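Local atomic coordinates of holo-[acyl-carrier-protein] synthase (Helicobacter pylori, PDB entry 5XUK), a protein that belongs to the 4'-phosphopantetheinyl transferase superfamily and holds coenzyme A in a pocket, here as part of an assembly of three protein chains. Residues A[20-23]-A[24-28]; A[27-30]-A[31-34]; A[64-67]-A[68-71]. All coordinates share one frame; numbering follows the deposited sequence.

In the fold
Contacts 1 and 2 are consecutive along the chain, with centres about 9 Å apart: they share Phe27 and Leu28, where the chain passes from helix 21-27 to helix 30-36. Contact 3 comes much later, at the entry to strand 70-74, its centre about 14 Å from that of contact 1 and 12 Å from that of contact 2. There the chain comes back against the first two, with Phe27 CB 3.4 Å from Phe67 CG. Lys50 of helix 40-56 ties the parts together, its NZ meeting Phe27 O, Glu32 OE1, Phe67 O and Ile70 O. A bound coenzyme A lies about 5 Å from the Phe67 side chain and about 9 Å from that of Phe27.

Contact 1: residues A[20-23]-A[24-28]; sequences KMKF and LERFL
Phe23 carries its ring trans to the backbone N (chi1 -178°), while Phe27, one turn further on, holds CG between its own N and carbonyl carbon (chi1 72°); the two rings are thereby brought together along one side of helix 21-27. Phe27 CE1 lies over one face of the Phe23 ring, displaced toward its rim, and comes within 3.6 Å of Phe23 CZ. The centroids are 5.0 Å apart and the planes inclined at 54°, so the pair is neither a parallel stack nor a T-shaped one.

Backbone bonds fix the spacing of these side chains. Leu24 N donates to Lys20 O at 3.3 Å, in the carbonyl plane, and Lys20 occupies the N-cap position. Glu25 N follows with a 2.9 Å bond to Met21 O. The next bond tightens to a three-residue step: Arg26 N reaches Phe23 O at 3.1 Å, approaching from above the carbonyl plane instead of along a lone pair.

Elsewhere around the helix the long side chains touch residues four places away. Arg26, extended from CG to NE, runs past the carbonyl of Lys22, with its CD 3.1 Å from Lys22 O; NE is also near that oxygen but too badly angled to bond. The Glu25 stem passes close by Met21 O, and OE1 ends near Met21 CB. Lys20 bends twice and runs alongside Leu24, bringing NZ to 3.5 Å from Leu24 CD1; NZ also has a long, weak ion pair with Asp38.

The buried side of this short helix rests on helix 40-56: Leu24 and Phe27 both touch Ile43, and the Phe27 ring meets Phe47 edge-to-face. Glu25 leans toward Ile33 of helix 30-36, so the segment packs against the two helices that follow it in the chain.

Contact 2: residues A[27-30]-A[31-34]; sequences FLSP and SEIV
Ser29 and Glu32 meet at the N-terminal start of helix 30-36, a local capping contact just after helix 21-27. Ser29 holds the N-cap position, and Glu32, three residues on, turns its side chain back to the backbone N of Ser29. This return bond is the glutamate half of a capping box.

The first torsion of Glu32 (chi1 -66°) sets CG beside its own backbone N and trans to the carbonyl carbon, which aims the extended chain back at Ser29 N. Ser29 N donates to Glu32 OE1 at 3.3 Å, coming from above the carboxylate plane, 51° out of it. On the way the Glu32 stem brushes the serine hydroxyl, with CG 3.2 Å from Ser29 OG.

The main chain starts the helix in the usual way. Ile33 N donates to Ser29 O at 2.9 Å, lying in the carbonyl plane, and Glu32 N adds a weak bond to the same oxygen. Val34 N then reaches Pro30 O, also at 2.9 Å. Pro30 fills the first helical position, where a residue without an N-H costs the helix no bond.

An apolar contact flanks this polar turn. Leu28 CB rests on Ile33 CG1 at 3.7 Å, and the CD2 methyl of Leu28 lies 3.7 Å from Glu32 OE1, placing hydrocarbon beside the carboxylate.

Glu32 is buried, yet both of its oxygens have partners: OE1 forms a salt bridge with Lys50 NZ besides accepting from Ser29 N, and OE2 accepts from Ile72 N. The negative group thus sits near the start of a helix and beside an ammonium, both of which would probably stabilise it, and its bonds join the helix start to helix 40-56 and strand 70-74.

Contact 3: residues A[64-67]-A[68-71]; sequences ELSF and LDIK
An ST turn and two overlapping type I-like beta-turns, built round Ser66 and Asp69, occupy the same few residues and lead into strand 70-74. In the ST turn, Ser66 OG accepts from Leu68 N at 3.3 Å. OG stands trans to the serine N (chi1 -177°), which directs it forward along the chain to that amide.

The beta-turns are closed by Asp69 N to Ser66 O and by Ile70 N to Phe67 O, each 3.1 Å long and each with the donor above the carbonyl plane. Asp69 reaches back across the turn: its OD2 takes Ser66 N in a short, fairly straight bond of 2.6 Å, met on the anti side and 21° out of the carboxylate plane. Serine and aspartate are thereby joined by backbone and side chain together.

The Phe67 ring meets that of Phe47, planes at about 40°, while the Phe67 carbonyl and that of Ile70 both accept from Lys50 NZ. Leu65 and Ile70 both touch Leu84 of strand 80-84 and cross each other at about a right angle, Leu65 CD2 lying 3.9 Å from Ile70 CD1.

Contact 1: residues A[20-23]-A[24-28]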
loop_
_atom_site.group_PDB
_atom_site.type_symbol
_atom_site.label_atom_id
_atom_site.label_comp_id
_atom_site.label_asym_id
_atom_site.label_seq_id
_atom_site.Cartn_x
_atom_site.Cartn_y
_atom_site.Cartn_z
ATOM N N LYS A 20 0.714 2.829 29.558
ATOM C CA LYS A 20 -0.543 2.766 28.793
ATOM C C LYS A 20 -0.945 4.115 28.187
ATOM O O LYS A 20 -0.660 4.394 27.018
ATOM C CB LYS A 20 -1.676 2.188 29.671
ATOM C CG LYS A 20 -3.043 2.035 28.991
ATOM C CD LYS A 20 -3.175 0.704 28.262
ATOM C CE LYS A 20 -4.613 0.398 27.864
ATOM N NZ LYS A 20 -5.048 1.153 26.661
ATOM N N MET A 21 -1.587 4.944 29.004
ATOM C CA MET A 21 -2.161 6.205 28.563
ATOM C C MET A 21 -1.128 7.173 27.983
ATOM O O MET A 21 -1.433 7.937 27.067
ATOM C CB MET A 21 -2.924 6.865 29.726
ATOM C CG MET A 21 -2.075 7.283 30.920
ATOM S SD MET A 21 -3.058 7.567 32.403
ATOM C CE MET A 21 -3.433 5.888 32.916
ATOM N N LYS A 22 0.090 7.131 28.507
ATOM C CA LYS A 22 1.133 8.057 28.079
ATOM C C LYS A 22 1.397 7.882 26.580
ATOM O O LYS A 22 1.522 8.865 25.850
ATOM C CB LYS A 22 2.412 7.863 28.908
ATOM C CG LYS A 22 2.997 9.159 29.457
ATOM C CD LYS A 22 3.913 8.910 30.651
ATOM C CE LYS A 22 4.247 10.203 31.384
ATOM N NZ LYS A 22 5.219 9.984 32.494
ATOM N N PHE A 23 1.440 6.634 26.117
ATOM C CA PHE A 23 1.573 6.354 24.685
ATOM C C PHE A 23 0.325 6.752 23.903
ATOM O O PHE A 23 0.388 7.606 23.012
ATOM C CB PHE A 23 1.888 4.871 24.444
ATOM C CG PHE A 23 2.085 4.508 22.987
ATOM C CD1 PHE A 23 2.928 5.264 22.167
ATOM C CD2 PHE A 23 1.443 3.397 22.441
ATOM C CE1 PHE A 23 3.115 4.927 20.835
ATOM C CE2 PHE A 23 1.626 3.058 21.107
ATOM C CZ PHE A 23 2.465 3.823 20.304
ATOM N N LEU A 24 -0.807 6.138 24.240
ATOM C CA LEU A 24 -2.019 6.311 23.451
ATOM C C LEU A 24 -2.406 7.750 23.265
ATOM O O LEU A 24 -2.808 8.160 22.175
ATOM C CB LEU A 24 -3.205 5.596 24.091
ATOM C CG LEU A 24 -3.389 4.127 23.762
ATOM C CD1 LEU A 24 -4.780 3.719 24.237
ATOM C CD2 LEU A 24 -3.203 3.868 22.273
ATOM N N GLU A 25 -2.297 8.524 24.336
ATOM C CA GLU A 25 -2.864 9.864 24.337
ATOM C C GLU A 25 -1.995 10.867 23.616
ATOM O O GLU A 25 -2.456 11.945 23.277
ATOM C CB GLU A 25 -3.209 10.285 25.764
ATOM C CG GLU A 25 -4.384 9.474 26.302
ATOM C CD GLU A 25 -4.632 9.644 27.790
ATOM O OE1 GLU A 25 -5.488 8.897 28.320
ATOM O OE2 GLU A 25 -3.982 10.502 28.429
ATOM N N ARG A 26 -0.753 10.485 23.338
ATOM C CA ARG A 26 0.115 11.238 22.424
ATOM C C ARG A 26 -0.407 11.240 20.986
ATOM O O ARG A 26 -0.392 12.277 20.339
ATOM C CB ARG A 26 1.555 10.701 22.453
ATOM C CG ARG A 26 2.350 11.101 23.695
ATOM C CD ARG A 26 3.573 10.208 23.902
ATOM N NE ARG A 26 4.257 10.470 25.175
ATOM C CZ ARG A 26 5.272 9.753 25.667
ATOM N NH1 ARG A 26 5.811 10.090 26.836
ATOM N NH2 ARG A 26 5.757 8.700 25.009
ATOM N N PHE A 27 -0.878 10.105 20.469
ATOM C CA PHE A 27 -1.350 10.107 19.062
ATOM C C PHE A 27 -2.847 9.957 18.830
ATOM O O PHE A 27 -3.341 10.301 17.742
ATOM C CB PHE A 27 -0.555 9.116 18.183
ATOM C CG PHE A 27 -0.851 7.673 18.445
ATOM C CD1 PHE A 27 -0.247 7.014 19.493
ATOM C CD2 PHE A 27 -1.707 6.955 17.604
ATOM C CE1 PHE A 27 -0.524 5.679 19.736
ATOM C CE2 PHE A 27 -1.972 5.613 17.834
ATOM C CZ PHE A 27 -1.383 4.977 18.907
ATOM N N LEU A 28 -3.587 9.491 19.834
ATOM C CA LEU A 28 -5.043 9.349 19.686
ATOM C C LEU A 28 -5.797 10.322 20.576
ATOM O O LEU A 28 -5.586 10.370 21.783
ATOM C CB LEU A 28 -5.478 7.903 19.968
ATOM C CG LEU A 28 -4.954 6.857 18.970
ATOM C CD1 LEU A 28 -5.580 5.497 19.224
ATOM C CD2 LEU A 28 -5.215 7.301 17.533
#

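Contact 2: residues A[27-30]-A[31-34]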
loop_
_atom_site.group_PDB
_atom_site.type_symbol
_atom_site.label_atom_id
_atom_site.label_comp_id
_atom_site.label_asym_id
_atom_site.label_seq_id
_atom_site.Cartn_x
_atom_site.Cartn_y
_atom_site.Cartn_z
ATOM N N PHE A 27 -0.878 10.105 20.469
ATOM C CA PHE A 27 -1.350 10.107 19.062
ATOM C C PHE A 27 -2.847 9.957 18.830
ATOM O O PHE A 27 -3.341 10.301 17.742
ATOM C CB PHE A 27 -0.555 9.116 18.183
ATOM C CG PHE A 27 -0.851 7.673 18.445
ATOM C CD1 PHE A 27 -0.247 7.014 19.493
ATOM C CD2 PHE A 27 -1.707 6.955 17.604
ATOM C CE1 PHE A 27 -0.524 5.679 19.736
ATOM C CE2 PHE A 27 -1.972 5.613 17.834
ATOM C CZ PHE A 27 -1.383 4.977 18.907
ATOM N N LEU A 28 -3.587 9.491 19.834
ATOM C CA LEU A 28 -5.043 9.349 19.686
ATOM C C LEU A 28 -5.797 10.322 20.576
ATOM O O LEU A 28 -5.586 10.370 21.783
ATOM C CB LEU A 28 -5.478 7.903 19.968
ATOM C CG LEU A 28 -4.954 6.857 18.970
ATOM C CD1 LEU A 28 -5.580 5.497 19.224
ATOM C CD2 LEU A 28 -5.215 7.301 17.533
ATOM N N SER A 29 -6.683 11.094 19.959
ATOM C CA SER A 29 -7.706 11.841 20.673
ATOM C C SER A 29 -8.732 10.885 21.283
ATOM O O SER A 29 -8.916 9.795 20.754
ATOM C CB SER A 29 -8.473 12.713 19.685
ATOM O OG SER A 29 -9.375 11.887 18.935
ATOM N N PRO A 30 -9.462 11.321 22.343
ATOM C CA PRO A 30 -10.484 10.500 23.019
ATOM C C PRO A 30 -11.482 9.795 22.101
ATOM O O PRO A 30 -11.753 8.621 22.310
ATOM C CB PRO A 30 -11.203 11.520 23.912
ATOM C CG PRO A 30 -10.101 12.437 24.320
ATOM C CD PRO A 30 -9.269 12.603 23.060
ATOM N N SER A 31 -12.005 10.500 21.105
ATOM C CA SER A 31 -12.954 9.933 20.187
ATOM C C SER A 31 -12.295 8.828 19.349
ATOM O O SER A 31 -12.924 7.803 19.086
ATOM C CB SER A 31 -13.565 11.024 19.290
ATOM O OG SER A 31 -12.596 11.648 18.470
ATOM N N GLU A 32 -11.023 9.017 18.982
ATOM C CA GLU A 32 -10.267 8.005 18.232
ATOM C C GLU A 32 -9.965 6.819 19.122
ATOM O O GLU A 32 -9.924 5.662 18.659
ATOM C CB GLU A 32 -8.995 8.606 17.646
ATOM C CG GLU A 32 -9.324 9.644 16.592
ATOM C CD GLU A 32 -8.145 10.524 16.210
ATOM O OE1 GLU A 32 -7.080 10.373 16.805
ATOM O OE2 GLU A 32 -8.293 11.376 15.305
ATOM N N ILE A 33 -9.780 7.094 20.406
ATOM C CA ILE A 33 -9.637 6.013 21.406
ATOM C C ILE A 33 -10.950 5.209 21.525
ATOM O O ILE A 33 -10.933 4.003 21.777
ATOM C CB ILE A 33 -9.222 6.569 22.791
ATOM C CG1 ILE A 33 -7.801 7.166 22.707
ATOM C CG2 ILE A 33 -9.235 5.483 23.842
ATOM C CD1 ILE A 33 -7.247 7.699 24.019
ATOM N N VAL A 34 -12.087 5.868 21.332
ATOM C CA VAL A 34 -13.340 5.150 21.413
ATOM C C VAL A 34 -13.398 4.199 20.215
ATOM O O VAL A 34 -13.615 3.012 20.394
ATOM C CB VAL A 34 -14.550 6.097 21.512
ATOM C CG1 VAL A 34 -15.856 5.327 21.341
ATOM C CG2 VAL A 34 -14.525 6.812 22.859
#

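Contact 3: residues A[64-67]-A[68-71]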
loop_
_atom_site.group_PDB
_atom_site.type_symbol
_atom_site.label_atom_id
_atom_site.label_comp_id
_atom_site.label_asym_id
_atom_site.label_seq_id
_atom_site.Cartn_x
_atom_site.Cartn_y
_atom_site.Cartn_z
ATOM N N GLU A 64 5.568 20.535 12.068
ATOM C CA GLU A 64 4.622 21.058 11.067
ATOM C C GLU A 64 3.302 20.271 11.089
ATOM O O GLU A 64 2.270 20.729 10.577
ATOM C CB GLU A 64 5.244 21.015 9.671
ATOM C CG GLU A 64 6.618 21.672 9.587
ATOM C CD GLU A 64 7.271 21.506 8.228
ATOM O OE1 GLU A 64 8.279 20.765 8.148
ATOM O OE2 GLU A 64 6.774 22.107 7.244
ATOM N N LEU A 65 3.345 19.081 11.683
ATOM C CA LEU A 65 2.179 18.215 11.756
ATOM C C LEU A 65 2.328 17.279 12.940
ATOM O O LEU A 65 3.247 16.456 12.998
ATOM C CB LEU A 65 2.002 17.424 10.463
ATOM C CG LEU A 65 0.671 16.678 10.311
ATOM C CD1 LEU A 65 -0.492 17.641 10.128
ATOM C CD2 LEU A 65 0.756 15.710 9.143
ATOM N N SER A 66 1.433 17.453 13.905
ATOM C CA SER A 66 1.353 16.581 15.055
ATOM C C SER A 66 0.419 15.422 14.734
ATOM O O SER A 66 -0.442 15.533 13.878
ATOM C CB SER A 66 0.784 17.346 16.258
ATOM O OG SER A 66 0.769 16.508 17.406
ATOM N N PHE A 67 0.604 14.323 15.443
ATOM C CA PHE A 67 -0.367 13.258 15.492
ATOM C C PHE A 67 -1.767 13.807 15.758
ATOM O O PHE A 67 -2.716 13.428 15.083
ATOM C CB PHE A 67 -0.002 12.275 16.607
ATOM C CG PHE A 67 1.094 11.306 16.255
ATOM C CD1 PHE A 67 0.998 10.494 15.114
ATOM C CD2 PHE A 67 2.190 11.143 17.090
ATOM C CE1 PHE A 67 1.984 9.579 14.810
ATOM C CE2 PHE A 67 3.188 10.225 16.782
ATOM C CZ PHE A 67 3.080 9.445 15.643
ATOM N N LEU A 68 -1.902 14.725 16.714
ATOM C CA LEU A 68 -3.237 15.226 17.083
ATOM C C LEU A 68 -3.796 16.247 16.098
ATOM O O LEU A 68 -4.975 16.607 16.181
ATOM C CB LEU A 68 -3.246 15.787 18.494
ATOM C CG LEU A 68 -3.002 14.733 19.580
ATOM C CD1 LEU A 68 -2.821 15.417 20.933
ATOM C CD2 LEU A 68 -4.143 13.723 19.628
ATOM N N ASP A 69 -2.988 16.692 15.139
ATOM C CA ASP A 69 -3.531 17.501 14.034
ATOM C C ASP A 69 -4.327 16.646 13.036
ATOM O O ASP A 69 -5.043 17.190 12.182
ATOM C CB ASP A 69 -2.421 18.236 13.291
ATOM C CG ASP A 69 -1.707 19.260 14.162
ATOM O OD1 ASP A 69 -2.408 20.054 14.823
ATOM O OD2 ASP A 69 -0.450 19.268 14.172
ATOM N N ILE A 70 -4.184 15.319 13.124
ATOM C CA ILE A 70 -4.835 14.426 12.177
ATOM C C ILE A 70 -5.998 13.757 12.896
ATOM O O ILE A 70 -5.788 13.005 13.872
ATOM C CB ILE A 70 -3.871 13.351 11.644
ATOM C CG1 ILE A 70 -2.615 13.986 11.028
ATOM C CG2 ILE A 70 -4.561 12.492 10.603
ATOM C CD1 ILE A 70 -1.388 13.113 11.182
ATOM N N LYS A 71 -7.210 14.047 12.436
ATOM C CA LYS A 71 -8.405 13.443 13.022
ATOM C C LYS A 71 -8.895 12.296 12.150
ATOM O O LYS A 71 -9.239 12.517 10.998
ATOM C CB LYS A 71 -9.518 14.478 13.178
ATOM C CG LYS A 71 -10.837 13.909 13.711
ATOM C CD LYS A 71 -11.905 15.001 13.834
ATOM C CE LYS A 71 -13.284 14.563 13.344
ATOM N NZ LYS A 71 -14.024 15.716 12.744
#